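Local coordinates for protein glucose-6-phosphate dehydrogenase (Trypanosoma cruzi, PDB 5AQ1) that catalyses the NADP-dependent oxidation of glucose 6-phosphate to 6-phosphogluconolactone, the first step of the pentose phosphate pathway, at residues B[372-377]-B[398-403]; B[394-399]-B[406-411]; B[243-248]-B[276-281]. All coordinates share one frame; numbering follows the deposited sequence.

Contact 1: residues B[372-377]-B[398-403]; sequences RLLDIR and IRAQPS. With BG6 (6-O-phosphono-beta-D-glucopyranose), chain F.
L374 and Q401 open an antiparallel ladder between 372-377 and 398-403 that includes a classic beta bulge. L374 N donates to Q401 O at 2.9 Å, while L374 O takes A400 N at 2.9 Å and, weakly, Q401 N, so A400 and Q401 together face one residue. Past the bulge, I376 N to I398 O (2.7 Å) and I398 N to I376 O restore the regular pattern.

At the bulge end the Q401 side chain turns to the glucose 6-phosphate site. With its CG between the backbone N and carbonyl carbon (chi1 73°) and the rest extended, its NE2 donates to phosphate oxygen O1P at 2.9 Å; OE1 accepts from K215, which fixes which way round the amide sits. The R372 guanidinium stacks on this amide, planes 26° apart, its edge turned to O3P, with NH2 3.6 Å from that oxygen.

On the face of L374, I376 and I398 the contacts are apolar: I376 CB meets I398 CB, and L374 CD2 reaches across to A400 CB at 3.7 Å.

L374 and I376 pack onto helix 264-282, strand 240-248 pairs with the other edge of 373-377, and strand 405-413 flanks 398-401.

Contact 2: residues B[394-399]-B[406-411]; sequences NELVIR and MYLKLT
Strands 395-399 and 406-411 run antiparallel with axes 4.7 Å apart, E395 with K409 and V397 with Y407 forming the hydrogen-bonded pairs; V397 N reaches Y407 O at 2.8 Å, and Y407 N returns a bond to V397 O.

V397 and Y407 point the same way, and the isopropyl group lies over one face of the phenol ring. V397 CB sits 3.7 Å from the ring centroid, 17° off the normal, a CH-pi contact displaced toward the rim. Placing Y407 CG between its backbone N and carbonyl carbon (chi1 56°) swings the ring over the neighbouring strand. R399 comes at the ring obliquely, NH1 3.7 Å from Y407 CE1, while its NE and NH2 are held by the carbonyls of P402 and S403.

E395 and K409 run alongside each other on this same face. E395 OE1 stands 3.8 Å from K409 NZ, a long salt bridge, and E395 is also held by R377, Q379 and Y506.

On the other face, L396 CD1 packs 4.1 Å from M406 CG, and M406 SD lies 4.0 Å from I398 CG1. L426 and V230 of the second subunit pack on M406 and L408, so this face belongs to a subunit interface, and N228 and V230 of that subunit bond N394.

This is a beta hairpin, flanked by strands 373-380 and 421-429, and M217 of helix 216-219 meets I398 and M406.

Contact 3: residues B[243-248]-B[276-281]; sequences VQITFK and QILSLL
I245 carries this contact through the end of its side chain, whose CD1 is directed into the junction of I277, L278 and L281. No hydrogen bond links strand 243-248 to helix 276-281; the meeting is wholly apolar. I245 and L281 approach tip to tip, CD1 to CD1 at 3.8 Å. I277 lies antiparallel beside I245 and offers its CG2 methyl, 4.0 Å from I245 CD1. At L278 the backbone itself comes close, with CA 3.9 Å from I245 CD1 and CB just beyond. With CG1 anti to the carbonyl carbon and the chain extended beyond it (chi2 167°), I245 CD1 reaches the helix. V243, two residues back on the same side of the strand, adds a looser touch, CG1 to L281 CD1 at 4.5 Å.

The fold here is the large mixed beta sheet of the C-terminal domain, with helix 264-282 laid against one face of it. The segment axes are 10.0 Å apart and run at 154°, nearly antiparallel. I277 and L281 also reach I376 of the adjoining strand 373-380, and L278 packs on F361 on the other side, so the helix rests on three adjacent strands. V243 touches F361 as well, the I245 side chain meets I363, and the backbones of V243 and I245 are hydrogen-bonded to strand 361-366.

In the fold
After the parallel-sheet, nucleotide-binding part, the chain lays down strand 240-248 and returns along helix 264-282, so contact 3 closes a loop of 27 residues, 12 of them helical. Only then does 372-377 begin; contact 1 closes across 20 residues with 398-403. Contact 2 is the tight hairpin that follows, starting on 394-399 before contact 1 has ended: the two share I398 and R399 on strand 395-401. Contacts 1 and 2 join 373-380, 395-401 and 405-413 edge to edge, while 240-248 pairs directly with 373-380 and contact 3 lays helix 264-282 against this sheet. R377 ties contacts 1 and 2 by a salt bridge to E395, and I376 meets L281 between contacts 1 and 3.

Contact 1: residues B[372-377]-B[398-403]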
loop_
_atom_site.group_PDB
_atom_site.type_symbol
_atom_site.label_atom_id
_atom_site.label_comp_id
_atom_site.label_asym_id
_atom_site.label_seq_id
_atom_site.Cartn_x
_atom_site.Cartn_y
_atom_site.Cartn_z
ATOM N N ARG B 372 29.175 -20.961 -13.693
ATOM C CA ARG B 372 28.167 -20.615 -14.677
ATOM C C ARG B 372 26.880 -20.310 -13.926
ATOM O O ARG B 372 26.412 -21.129 -13.135
ATOM C CB ARG B 372 27.949 -21.771 -15.651
ATOM C CG ARG B 372 26.857 -21.509 -16.677
ATOM C CD ARG B 372 27.093 -22.288 -17.962
ATOM N NE ARG B 372 26.046 -22.024 -18.949
ATOM C CZ ARG B 372 24.873 -22.655 -19.012
ATOM N NH1 ARG B 372 24.556 -23.614 -18.144
ATOM N NH2 ARG B 372 24.003 -22.320 -19.959
ATOM N N LEU B 373 26.319 -19.126 -14.154
ATOM C CA LEU B 373 25.101 -18.716 -13.461
ATOM C C LEU B 373 24.324 -17.665 -14.229
ATOM O O LEU B 373 24.902 -16.756 -14.828
ATOM C CB LEU B 373 25.435 -18.157 -12.074
ATOM C CG LEU B 373 24.251 -17.695 -11.212
ATOM C CD1 LEU B 373 23.338 -18.861 -10.860
ATOM C CD2 LEU B 373 24.747 -17.010 -9.950
ATOM N N LEU B 374 23.004 -17.817 -14.215
ATOM C CA LEU B 374 22.089 -16.754 -14.600
ATOM C C LEU B 374 20.989 -16.722 -13.555
ATOM O O LEU B 374 20.164 -17.639 -13.496
ATOM C CB LEU B 374 21.493 -17.001 -15.989
ATOM C CG LEU B 374 20.483 -15.960 -16.489
ATOM C CD1 LEU B 374 21.150 -14.612 -16.707
ATOM C CD2 LEU B 374 19.825 -16.442 -17.769
ATOM N N ASP B 375 20.982 -15.688 -12.718
ATOM C CA ASP B 375 19.906 -15.547 -11.738
ATOM C C ASP B 375 19.434 -14.116 -11.553
ATOM O O ASP B 375 20.126 -13.150 -11.893
ATOM C CB ASP B 375 20.254 -16.231 -10.394
ATOM C CG ASP B 375 21.265 -15.455 -9.542
ATOM O OD1 ASP B 375 21.728 -14.366 -9.941
ATOM O OD2 ASP B 375 21.593 -15.953 -8.442
ATOM N N ILE B 376 18.222 -14.014 -11.024
ATOM C CA ILE B 376 17.573 -12.751 -10.731
ATOM C C ILE B 376 17.313 -12.747 -9.233
ATOM O O ILE B 376 16.775 -13.718 -8.697
ATOM C CB ILE B 376 16.236 -12.637 -11.492
ATOM C CG1 ILE B 376 16.470 -12.713 -13.004
ATOM C CG2 ILE B 376 15.511 -11.345 -11.139
ATOM C CD1 ILE B 376 15.248 -13.139 -13.783
ATOM N N ARG B 377 17.705 -11.672 -8.560
ATOM C CA ARG B 377 17.485 -11.554 -7.122
ATOM C C ARG B 377 16.715 -10.279 -6.789
ATOM O O ARG B 377 17.227 -9.176 -6.966
ATOM C CB ARG B 377 18.817 -11.602 -6.376
ATOM C CG ARG B 377 19.432 -12.989 -6.347
ATOM C CD ARG B 377 20.907 -12.950 -6.000
ATOM N NE ARG B 377 21.502 -14.290 -6.006
ATOM C CZ ARG B 377 21.384 -15.185 -5.027
ATOM N NH1 ARG B 377 20.687 -14.914 -3.929
ATOM N NH2 ARG B 377 21.971 -16.366 -5.143
ATOM N N ILE B 398 15.169 -16.049 -8.687
ATOM C CA ILE B 398 14.839 -16.817 -9.881
ATOM C C ILE B 398 16.149 -17.205 -10.556
ATOM O O ILE B 398 16.889 -16.334 -11.015
ATOM C CB ILE B 398 13.976 -16.004 -10.864
ATOM C CG1 ILE B 398 12.633 -15.642 -10.223
ATOM C CG2 ILE B 398 13.746 -16.783 -12.156
ATOM C CD1 ILE B 398 11.977 -14.429 -10.844
ATOM N N ARG B 399 16.445 -18.502 -10.587
ATOM C CA ARG B 399 17.656 -19.012 -11.236
ATOM C C ARG B 399 17.279 -19.701 -12.544
ATOM O O ARG B 399 16.610 -20.729 -12.535
ATOM C CB ARG B 399 18.398 -19.993 -10.318
ATOM C CG ARG B 399 19.758 -20.407 -10.855
ATOM C CD ARG B 399 20.537 -21.273 -9.883
ATOM N NE ARG B 399 19.885 -22.562 -9.653
ATOM C CZ ARG B 399 19.577 -23.074 -8.460
ATOM N NH1 ARG B 399 19.863 -22.431 -7.332
ATOM N NH2 ARG B 399 18.981 -24.262 -8.392
ATOM N N ALA B 400 17.701 -19.124 -13.662
ATOM C CA ALA B 400 17.371 -19.667 -14.976
ATOM C C ALA B 400 18.303 -20.806 -15.363
ATOM O O ALA B 400 17.897 -21.724 -16.074
ATOM C CB ALA B 400 17.410 -18.570 -16.027
ATOM N N GLN B 401 19.555 -20.731 -14.908
ATOM C CA GLN B 401 20.525 -21.808 -15.117
ATOM C C GLN B 401 21.730 -21.651 -14.180
ATOM O O GLN B 401 22.074 -20.531 -13.811
ATOM C CB GLN B 401 21.006 -21.820 -16.575
ATOM C CG GLN B 401 21.953 -20.677 -16.930
ATOM C CD GLN B 401 21.916 -20.288 -18.396
ATOM O OE1 GLN B 401 21.071 -20.760 -19.163
ATOM N NE2 GLN B 401 22.835 -19.413 -18.792
ATOM N N PRO B 402 22.371 -22.751 -13.785
ATOM C CA PRO B 402 21.926 -24.106 -14.069
ATOM C C PRO B 402 20.851 -24.533 -13.083
ATOM O O PRO B 402 20.531 -23.783 -12.160
ATOM C CB PRO B 402 23.190 -24.927 -13.839
ATOM C CG PRO B 402 23.890 -24.201 -12.748
ATOM C CD PRO B 402 23.617 -22.742 -12.995
ATOM N N SER B 403 20.307 -25.730 -13.280
ATOM C CA SER B 403 19.336 -26.314 -12.361
ATOM C C SER B 403 18.236 -25.308 -12.030
ATOM O O SER B 403 18.107 -24.848 -10.892
ATOM C CB SER B 403 20.043 -26.790 -11.092
ATOM O OG SER B 403 19.125 -27.401 -10.207
HETATM C C1 BG6 F . 25.434 -15.422 -26.598
HETATM C C2 BG6 F . 26.663 -14.549 -26.354
HETATM O O1 BG6 F . 24.346 -14.625 -27.083
HETATM O O5 BG6 F . 25.042 -16.053 -25.375
HETATM C C3 BG6 F . 27.783 -15.399 -25.777
HETATM O O2 BG6 F . 27.089 -13.932 -27.573
HETATM C C4 BG6 F . 27.279 -16.066 -24.508
HETATM O O3 BG6 F . 28.944 -14.615 -25.487
HETATM C C5 BG6 F . 26.051 -16.907 -24.829
HETATM O O4 BG6 F . 28.318 -16.871 -23.948
HETATM C C6 BG6 F . 25.527 -17.623 -23.587
HETATM O O6 BG6 F . 24.273 -18.250 -23.859
HETATM P P BG6 F . 23.683 -19.344 -22.839
HETATM O O1P BG6 F . 23.654 -18.646 -21.499
HETATM O O2P BG6 F . 22.310 -19.651 -23.368
HETATM O O3P BG6 F . 24.668 -20.485 -22.937
HETATM O O HOH W 1 25.163 -18.119 -17.448
#

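Contact 2: residues B[394-399]-B[406-411]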
loop_
_atom_site.group_PDB
_atom_site.type_symbol
_atom_site.label_atom_id
_atom_site.label_comp_id
_atom_site.label_asym_id
_atom_site.label_seq_id
_atom_site.Cartn_x
_atom_site.Cartn_y
_atom_site.Cartn_z
ATOM N N ASN B 394 14.444 -10.410 3.148
ATOM C CA ASN B 394 13.857 -11.418 2.277
ATOM C C ASN B 394 14.387 -11.234 0.863
ATOM O O ASN B 394 14.794 -10.140 0.475
ATOM C CB ASN B 394 12.326 -11.327 2.251
ATOM C CG ASN B 394 11.679 -11.586 3.602
ATOM O OD1 ASN B 394 10.522 -11.225 3.796
ATOM N ND2 ASN B 394 12.405 -12.203 4.534
ATOM N N GLU B 395 14.369 -12.309 0.090
ATOM C CA GLU B 395 14.876 -12.263 -1.269
ATOM C C GLU B 395 14.161 -13.298 -2.123
ATOM O O GLU B 395 14.107 -14.471 -1.762
ATOM C CB GLU B 395 16.380 -12.525 -1.261
ATOM C CG GLU B 395 17.133 -11.895 -2.412
ATOM C CD GLU B 395 18.584 -12.326 -2.447
ATOM O OE1 GLU B 395 18.847 -13.546 -2.404
ATOM O OE2 GLU B 395 19.467 -11.453 -2.517
ATOM N N LEU B 396 13.575 -12.854 -3.231
ATOM C CA LEU B 396 13.066 -13.773 -4.234
ATOM C C LEU B 396 14.192 -14.039 -5.224
ATOM O O LEU B 396 14.762 -13.105 -5.788
ATOM C CB LEU B 396 11.853 -13.191 -4.960
ATOM C CG LEU B 396 11.203 -14.087 -6.024
ATOM C CD1 LEU B 396 10.660 -15.372 -5.415
ATOM C CD2 LEU B 396 10.105 -13.316 -6.739
ATOM N N VAL B 397 14.512 -15.312 -5.416
ATOM C CA VAL B 397 15.577 -15.709 -6.320
ATOM C C VAL B 397 14.999 -16.535 -7.461
ATOM O O VAL B 397 14.388 -17.577 -7.224
ATOM C CB VAL B 397 16.642 -16.538 -5.583
ATOM C CG1 VAL B 397 17.795 -16.884 -6.515
ATOM C CG2 VAL B 397 17.140 -15.772 -4.363
ATOM N N ILE B 398 15.169 -16.049 -8.687
ATOM C CA ILE B 398 14.839 -16.817 -9.881
ATOM C C ILE B 398 16.149 -17.205 -10.556
ATOM O O ILE B 398 16.889 -16.334 -11.015
ATOM C CB ILE B 398 13.976 -16.004 -10.864
ATOM C CG1 ILE B 398 12.633 -15.642 -10.223
ATOM C CG2 ILE B 398 13.746 -16.783 -12.156
ATOM C CD1 ILE B 398 11.977 -14.429 -10.844
ATOM N N ARG B 399 16.445 -18.502 -10.587
ATOM C CA ARG B 399 17.656 -19.012 -11.236
ATOM C C ARG B 399 17.279 -19.701 -12.544
ATOM O O ARG B 399 16.610 -20.729 -12.535
ATOM C CB ARG B 399 18.398 -19.993 -10.318
ATOM C CG ARG B 399 19.758 -20.407 -10.855
ATOM C CD ARG B 399 20.537 -21.273 -9.883
ATOM N NE ARG B 399 19.885 -22.562 -9.653
ATOM C CZ ARG B 399 19.577 -23.074 -8.460
ATOM N NH1 ARG B 399 19.863 -22.431 -7.332
ATOM N NH2 ARG B 399 18.981 -24.262 -8.392
ATOM N N MET B 406 13.009 -21.466 -8.680
ATOM C CA MET B 406 12.561 -20.233 -8.045
ATOM C C MET B 406 12.439 -20.507 -6.549
ATOM O O MET B 406 11.846 -21.510 -6.140
ATOM C CB MET B 406 11.215 -19.773 -8.621
ATOM C CG MET B 406 10.747 -18.422 -8.089
ATOM S SD MET B 406 9.417 -17.639 -9.035
ATOM C CE MET B 406 8.049 -18.729 -8.661
ATOM N N TYR B 407 13.025 -19.641 -5.730
ATOM C CA TYR B 407 12.882 -19.772 -4.283
ATOM C C TYR B 407 12.843 -18.429 -3.564
ATOM O O TYR B 407 13.392 -17.429 -4.040
ATOM C CB TYR B 407 13.961 -20.690 -3.685
ATOM C CG TYR B 407 15.400 -20.312 -3.976
ATOM C CD1 TYR B 407 16.039 -20.748 -5.136
ATOM C CD2 TYR B 407 16.134 -19.557 -3.072
ATOM C CE1 TYR B 407 17.364 -20.421 -5.395
ATOM C CE2 TYR B 407 17.456 -19.224 -3.321
ATOM C CZ TYR B 407 18.067 -19.654 -4.479
ATOM O OH TYR B 407 19.380 -19.318 -4.716
ATOM N N LEU B 408 12.168 -18.430 -2.416
ATOM C CA LEU B 408 11.968 -17.239 -1.599
ATOM C C LEU B 408 12.704 -17.396 -0.270
ATOM O O LEU B 408 12.332 -18.225 0.564
ATOM C CB LEU B 408 10.474 -17.027 -1.356
ATOM C CG LEU B 408 10.070 -15.851 -0.472
ATOM C CD1 LEU B 408 10.470 -14.531 -1.115
ATOM C CD2 LEU B 408 8.574 -15.904 -0.208
ATOM N N LYS B 409 13.754 -16.605 -0.085
ATOM C CA LYS B 409 14.539 -16.650 1.138
ATOM C C LYS B 409 13.850 -15.820 2.206
ATOM O O LYS B 409 13.520 -14.657 1.975
ATOM C CB LYS B 409 15.942 -16.103 0.899
ATOM C CG LYS B 409 16.743 -16.881 -0.129
ATOM C CD LYS B 409 18.050 -16.180 -0.459
ATOM C CE LYS B 409 19.083 -16.365 0.640
ATOM N NZ LYS B 409 20.351 -15.650 0.321
ATOM N N LEU B 410 13.635 -16.421 3.373
ATOM C CA LEU B 410 13.015 -15.727 4.490
ATOM C C LEU B 410 13.559 -16.224 5.826
ATOM O O LEU B 410 14.336 -17.177 5.879
ATOM C CB LEU B 410 11.484 -15.843 4.429
ATOM C CG LEU B 410 10.816 -17.112 3.896
ATOM C CD1 LEU B 410 11.246 -18.340 4.667
ATOM C CD2 LEU B 410 9.303 -16.973 3.950
ATOM N N THR B 411 13.162 -15.547 6.899
ATOM C CA THR B 411 13.579 -15.905 8.249
ATOM C C THR B 411 12.512 -16.770 8.926
ATOM O O THR B 411 11.311 -16.537 8.764
ATOM C CB THR B 411 13.845 -14.642 9.081
ATOM O OG1 THR B 411 14.907 -13.902 8.473
ATOM C CG2 THR B 411 14.233 -14.992 10.511
HETATM O O HOH W 2 15.065 -13.201 5.605
#

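Contact 3: residues B[243-248]-B[276-281]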
loop_
_atom_site.group_PDB
_atom_site.type_symbol
_atom_site.label_atom_id
_atom_site.label_comp_id
_atom_site.label_asym_id
_atom_site.label_seq_id
_atom_site.Cartn_x
_atom_site.Cartn_y
_atom_site.Cartn_z
ATOM N N VAL B 243 17.372 -4.753 -6.731
ATOM C CA VAL B 243 17.218 -5.822 -7.722
ATOM C C VAL B 243 18.562 -6.093 -8.397
ATOM O O VAL B 243 19.190 -5.172 -8.920
ATOM C CB VAL B 243 16.176 -5.453 -8.796
ATOM C CG1 VAL B 243 16.110 -6.520 -9.880
ATOM C CG2 VAL B 243 14.807 -5.255 -8.163
ATOM N N GLN B 244 18.996 -7.352 -8.375
ATOM C CA GLN B 244 20.262 -7.746 -8.988
ATOM C C GLN B 244 20.025 -8.771 -10.092
ATOM O O GLN B 244 19.318 -9.758 -9.888
ATOM C CB GLN B 244 21.215 -8.325 -7.942
ATOM C CG GLN B 244 22.661 -8.407 -8.415
ATOM C CD GLN B 244 23.565 -9.146 -7.450
ATOM O OE1 GLN B 244 24.530 -8.588 -6.939
ATOM N NE2 GLN B 244 23.256 -10.410 -7.201
ATOM N N ILE B 245 20.615 -8.521 -11.259
ATOM C CA ILE B 245 20.565 -9.448 -12.388
ATOM C C ILE B 245 21.999 -9.866 -12.703
ATOM O O ILE B 245 22.851 -9.017 -12.982
ATOM C CB ILE B 245 19.908 -8.799 -13.624
ATOM C CG1 ILE B 245 18.480 -8.348 -13.291
ATOM C CG2 ILE B 245 19.875 -9.781 -14.785
ATOM C CD1 ILE B 245 17.853 -7.438 -14.327
ATOM N N THR B 246 22.254 -11.172 -12.662
ATOM C CA THR B 246 23.618 -11.702 -12.700
ATOM C C THR B 246 23.844 -12.719 -13.817
ATOM O O THR B 246 23.059 -13.644 -13.998
ATOM C CB THR B 246 23.968 -12.368 -11.362
ATOM O OG1 THR B 246 23.840 -11.404 -10.311
ATOM C CG2 THR B 246 25.384 -12.929 -11.376
ATOM N N PHE B 247 24.945 -12.535 -14.544
ATOM C CA PHE B 247 25.387 -13.457 -15.584
ATOM C C PHE B 247 26.837 -13.825 -15.296
ATOM O O PHE B 247 27.690 -12.949 -15.173
ATOM C CB PHE B 247 25.248 -12.794 -16.960
ATOM C CG PHE B 247 25.945 -13.525 -18.075
ATOM C CD1 PHE B 247 27.279 -13.263 -18.368
ATOM C CD2 PHE B 247 25.265 -14.451 -18.856
ATOM C CE1 PHE B 247 27.927 -13.921 -19.403
ATOM C CE2 PHE B 247 25.912 -15.115 -19.893
ATOM C CZ PHE B 247 27.240 -14.846 -20.168
ATOM N N LYS B 248 27.108 -15.121 -15.174
ATOM C CA LYS B 248 28.473 -15.616 -15.000
ATOM C C LYS B 248 28.735 -16.795 -15.926
ATOM O O LYS B 248 27.837 -17.593 -16.192
ATOM C CB LYS B 248 28.708 -16.078 -13.570
ATOM C CG LYS B 248 28.432 -15.051 -12.491
ATOM C CD LYS B 248 28.898 -15.611 -11.160
ATOM C CE LYS B 248 28.423 -14.791 -9.976
ATOM N NZ LYS B 248 28.739 -15.523 -8.717
ATOM N N GLN B 276 16.680 -7.348 -21.588
ATOM C CA GLN B 276 15.399 -8.021 -21.821
ATOM C C GLN B 276 14.788 -8.470 -20.498
ATOM O O GLN B 276 13.611 -8.223 -20.226
ATOM C CB GLN B 276 15.577 -9.229 -22.746
ATOM C CG GLN B 276 15.607 -8.884 -24.224
ATOM C CD GLN B 276 14.274 -8.384 -24.740
ATOM O OE1 GLN B 276 13.226 -8.627 -24.135
ATOM N NE2 GLN B 276 14.303 -7.683 -25.867
ATOM N N ILE B 277 15.601 -9.132 -19.680
ATOM C CA ILE B 277 15.181 -9.545 -18.344
ATOM C C ILE B 277 14.784 -8.321 -17.517
ATOM O O ILE B 277 13.751 -8.332 -16.851
ATOM C CB ILE B 277 16.284 -10.362 -17.631
ATOM C CG1 ILE B 277 16.399 -11.746 -18.278
ATOM C CG2 ILE B 277 15.983 -10.514 -16.147
ATOM C CD1 ILE B 277 17.672 -12.487 -17.938
ATOM N N LEU B 278 15.598 -7.269 -17.577
ATOM C CA LEU B 278 15.298 -6.023 -16.871
ATOM C C LEU B 278 13.909 -5.502 -17.226
ATOM O O LEU B 278 13.137 -5.130 -16.340
ATOM C CB LEU B 278 16.343 -4.949 -17.190
ATOM C CG LEU B 278 16.075 -3.543 -16.646
ATOM C CD1 LEU B 278 15.989 -3.547 -15.126
ATOM C CD2 LEU B 278 17.157 -2.585 -17.115
ATOM N N SER B 279 13.599 -5.489 -18.523
ATOM C CA SER B 279 12.332 -4.948 -19.007
ATOM C C SER B 279 11.145 -5.766 -18.515
ATOM O O SER B 279 10.110 -5.208 -18.161
ATOM C CB SER B 279 12.315 -4.870 -20.536
ATOM O OG SER B 279 12.234 -6.160 -21.117
ATOM N N LEU B 280 11.298 -7.086 -18.484
ATOM C CA LEU B 280 10.241 -7.960 -17.980
ATOM C C LEU B 280 10.009 -7.773 -16.479
ATOM O O LEU B 280 8.870 -7.843 -16.015
ATOM C CB LEU B 280 10.567 -9.422 -18.281
ATOM C CG LEU B 280 10.556 -9.802 -19.764
ATOM C CD1 LEU B 280 11.214 -11.154 -19.975
ATOM C CD2 LEU B 280 9.138 -9.809 -20.315
ATOM N N LEU B 281 11.083 -7.531 -15.731
ATOM C CA LEU B 281 10.995 -7.336 -14.284
ATOM C C LEU B 281 10.428 -5.971 -13.875
ATOM O O LEU B 281 9.955 -5.825 -12.752
ATOM C CB LEU B 281 12.375 -7.500 -13.641
ATOM C CG LEU B 281 13.009 -8.888 -13.700
ATOM C CD1 LEU B 281 14.484 -8.804 -13.347
ATOM C CD2 LEU B 281 12.289 -9.865 -12.781
#